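Local coordinates for bartonella effector protein (Bep) substrate of VirB T4SS (PDB 4M16) that probably transfers AMP from ATP to tyrosine or threonine side chains of target proteins through its N-terminal Fic domain, at residues T142-S147 and M207-F211. Residues are numbered along the deposited sequence; the frame is centred on the assembly and turned at random.
Sequences TVKLFS and MKSLF
Phe211 points the edge of its ring at one face of Phe146, a T-shaped pair (centroids 5.2 Å apart, planes at 63°) that joins helix 200-214 to helix 135-152 of the mainly helical Fic fold. The short segments 142-147 and 207-211 cross at 115°, with axes 9.7 Å apart at their closest. Phe211 CZ leads, coming 3.5 Å from Phe146 CG, while CE1 lies over the Phe146 face. With CG anti to the backbone N (chi1 -172°), the Phe146 ring presents that face to Phe211, and the Met207 side chain, bent at chi2 and chi3, crosses that of Phe146 at about a right angle. This Met-aromatic contact is oblique, SD standing 3.7 Å from Phe146 CD1. Phe167 adds another edge-to-face partner to Phe146, carrying the aromatic cluster on to helix 159-174. Val143 splits its branches: CG1 packs on Met207 CG, whereas CG2 reaches Phe211 CB and, 3.7 Å away, Lys208 CA. In one of its two conformers, Thr142 OG1, hydrogen-bonded to Phe138 O one turn back, lies 3.5 Å from Phe211 CD2. Ser147 OG likewise bonds within its own helix, meeting Val143 O at 3.0 Å from the opposite face of the carbonyl plane to Ser147 N, and still touches Met207 CG at 3.6 Å.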
loop_
_atom_site.group_PDB
_atom_site.type_symbol
_atom_site.label_atom_id
_atom_site.label_comp_id
_atom_site.label_asym_id
_atom_site.label_seq_id
_atom_site.Cartn_x
_atom_site.Cartn_y
_atom_site.Cartn_z
ATOM N N THR A 142 -7.118 11.141 6.798
ATOM C CA THR A 142 -6.650 9.816 6.376
ATOM C C THR A 142 -7.263 9.371 5.064
ATOM O O THR A 142 -6.571 8.771 4.246
ATOM C CB THR A 142 -6.799 8.669 7.415
ATOM O OG1 THR A 142 -8.134 8.571 7.911
ATOM C CG2 THR A 142 -5.767 8.835 8.569
ATOM N N VAL A 143 -8.527 9.649 4.834
ATOM C CA VAL A 143 -9.144 9.319 3.538
ATOM C C VAL A 143 -8.375 9.943 2.376
ATOM O O VAL A 143 -7.994 9.232 1.402
ATOM C CB VAL A 143 -10.605 9.788 3.477
ATOM C CG1 VAL A 143 -11.111 9.788 2.036
ATOM C CG2 VAL A 143 -11.497 8.941 4.364
ATOM N N LYS A 144 -8.048 11.233 2.507
ATOM C CA LYS A 144 -7.291 11.925 1.458
ATOM C C LYS A 144 -5.851 11.365 1.258
ATOM O O LYS A 144 -5.411 11.092 0.116
ATOM C CB LYS A 144 -7.245 13.438 1.712
ATOM C CG LYS A 144 -8.595 14.095 1.520
ATOM C CD LYS A 144 -8.609 15.609 1.745
ATOM C CE LYS A 144 -8.394 15.923 3.199
ATOM N NZ LYS A 144 -9.057 17.200 3.625
ATOM N N LEU A 145 -5.138 11.205 2.377
ATOM C CA LEU A 145 -3.790 10.668 2.358
ATOM C C LEU A 145 -3.711 9.228 1.879
ATOM O O LEU A 145 -2.812 8.860 1.092
ATOM C CB LEU A 145 -3.140 10.825 3.750
ATOM C CG LEU A 145 -2.442 12.153 4.020
ATOM C CD1 LEU A 145 -2.128 12.190 5.514
ATOM C CD2 LEU A 145 -1.155 12.358 3.195
ATOM N N PHE A 146 -4.650 8.409 2.345
ATOM C CA PHE A 146 -4.761 7.028 1.859
ATOM C C PHE A 146 -5.094 6.880 0.354
ATOM O O PHE A 146 -4.367 6.152 -0.360
ATOM C CB PHE A 146 -5.727 6.214 2.732
ATOM C CG PHE A 146 -5.729 4.742 2.390
ATOM C CD1 PHE A 146 -6.528 4.272 1.368
ATOM C CD2 PHE A 146 -4.967 3.855 3.095
ATOM C CE1 PHE A 146 -6.512 2.953 1.028
ATOM C CE2 PHE A 146 -4.938 2.507 2.748
ATOM C CZ PHE A 146 -5.743 2.046 1.746
ATOM N N SER A 147 -6.031 7.674 -0.144
ATOM C CA SER A 147 -6.285 7.716 -1.593
ATOM C C SER A 147 -5.037 8.159 -2.361
ATOM O O SER A 147 -4.746 7.649 -3.441
ATOM C CB SER A 147 -7.405 8.661 -1.960
ATOM O OG SER A 147 -8.610 8.249 -1.350
ATOM N N MET A 207 -14.099 6.205 -0.504
ATOM C CA MET A 207 -13.099 5.872 0.498
ATOM C C MET A 207 -13.542 6.233 1.926
ATOM O O MET A 207 -13.197 5.523 2.887
ATOM C CB MET A 207 -11.822 6.603 0.086
ATOM C CG MET A 207 -10.572 6.257 0.873
ATOM S SD MET A 207 -10.139 4.540 0.729
ATOM C CE MET A 207 -9.506 4.437 -0.946
ATOM N N LYS A 208 -14.320 7.297 2.087
ATOM C CA LYS A 208 -14.818 7.671 3.420
ATOM C C LYS A 208 -15.679 6.567 4.067
ATOM O O LYS A 208 -15.559 6.328 5.271
ATOM C CB LYS A 208 -15.624 8.937 3.364
ATOM C CG LYS A 208 -16.039 9.445 4.751
ATOM C CD LYS A 208 -16.652 10.824 4.654
ATOM C CE LYS A 208 -17.204 11.291 5.984
ATOM N NZ LYS A 208 -17.694 12.669 5.846
ATOM N N SER A 209 -16.540 5.908 3.284
ATOM C CA SER A 209 -17.389 4.810 3.819
ATOM C C SER A 209 -16.521 3.704 4.355
ATOM O O SER A 209 -16.768 3.193 5.452
ATOM C CB SER A 209 -18.306 4.175 2.768
ATOM O OG SER A 209 -18.752 5.158 1.876
ATOM N N LEU A 210 -15.475 3.377 3.607
ATOM C CA LEU A 210 -14.515 2.344 4.076
ATOM C C LEU A 210 -13.887 2.752 5.385
ATOM O O LEU A 210 -13.821 1.969 6.322
ATOM C CB LEU A 210 -13.437 2.057 3.052
ATOM C CG LEU A 210 -12.324 1.083 3.535
ATOM C CD1 LEU A 210 -12.900 -0.327 3.680
ATOM C CD2 LEU A 210 -11.104 1.044 2.627
ATOM N N PHE A 211 -13.405 3.991 5.449
ATOM C CA PHE A 211 -12.746 4.474 6.662
ATOM C C PHE A 211 -13.677 4.522 7.884
ATOM O O PHE A 211 -13.251 4.221 9.019
ATOM C CB PHE A 211 -11.956 5.770 6.401
ATOM C CG PHE A 211 -10.559 5.480 5.918
ATOM C CD1 PHE A 211 -10.336 5.026 4.644
ATOM C CD2 PHE A 211 -9.502 5.505 6.789
ATOM C CE1 PHE A 211 -9.067 4.662 4.223
ATOM C CE2 PHE A 211 -8.234 5.159 6.374
ATOM C CZ PHE A 211 -7.998 4.759 5.083
#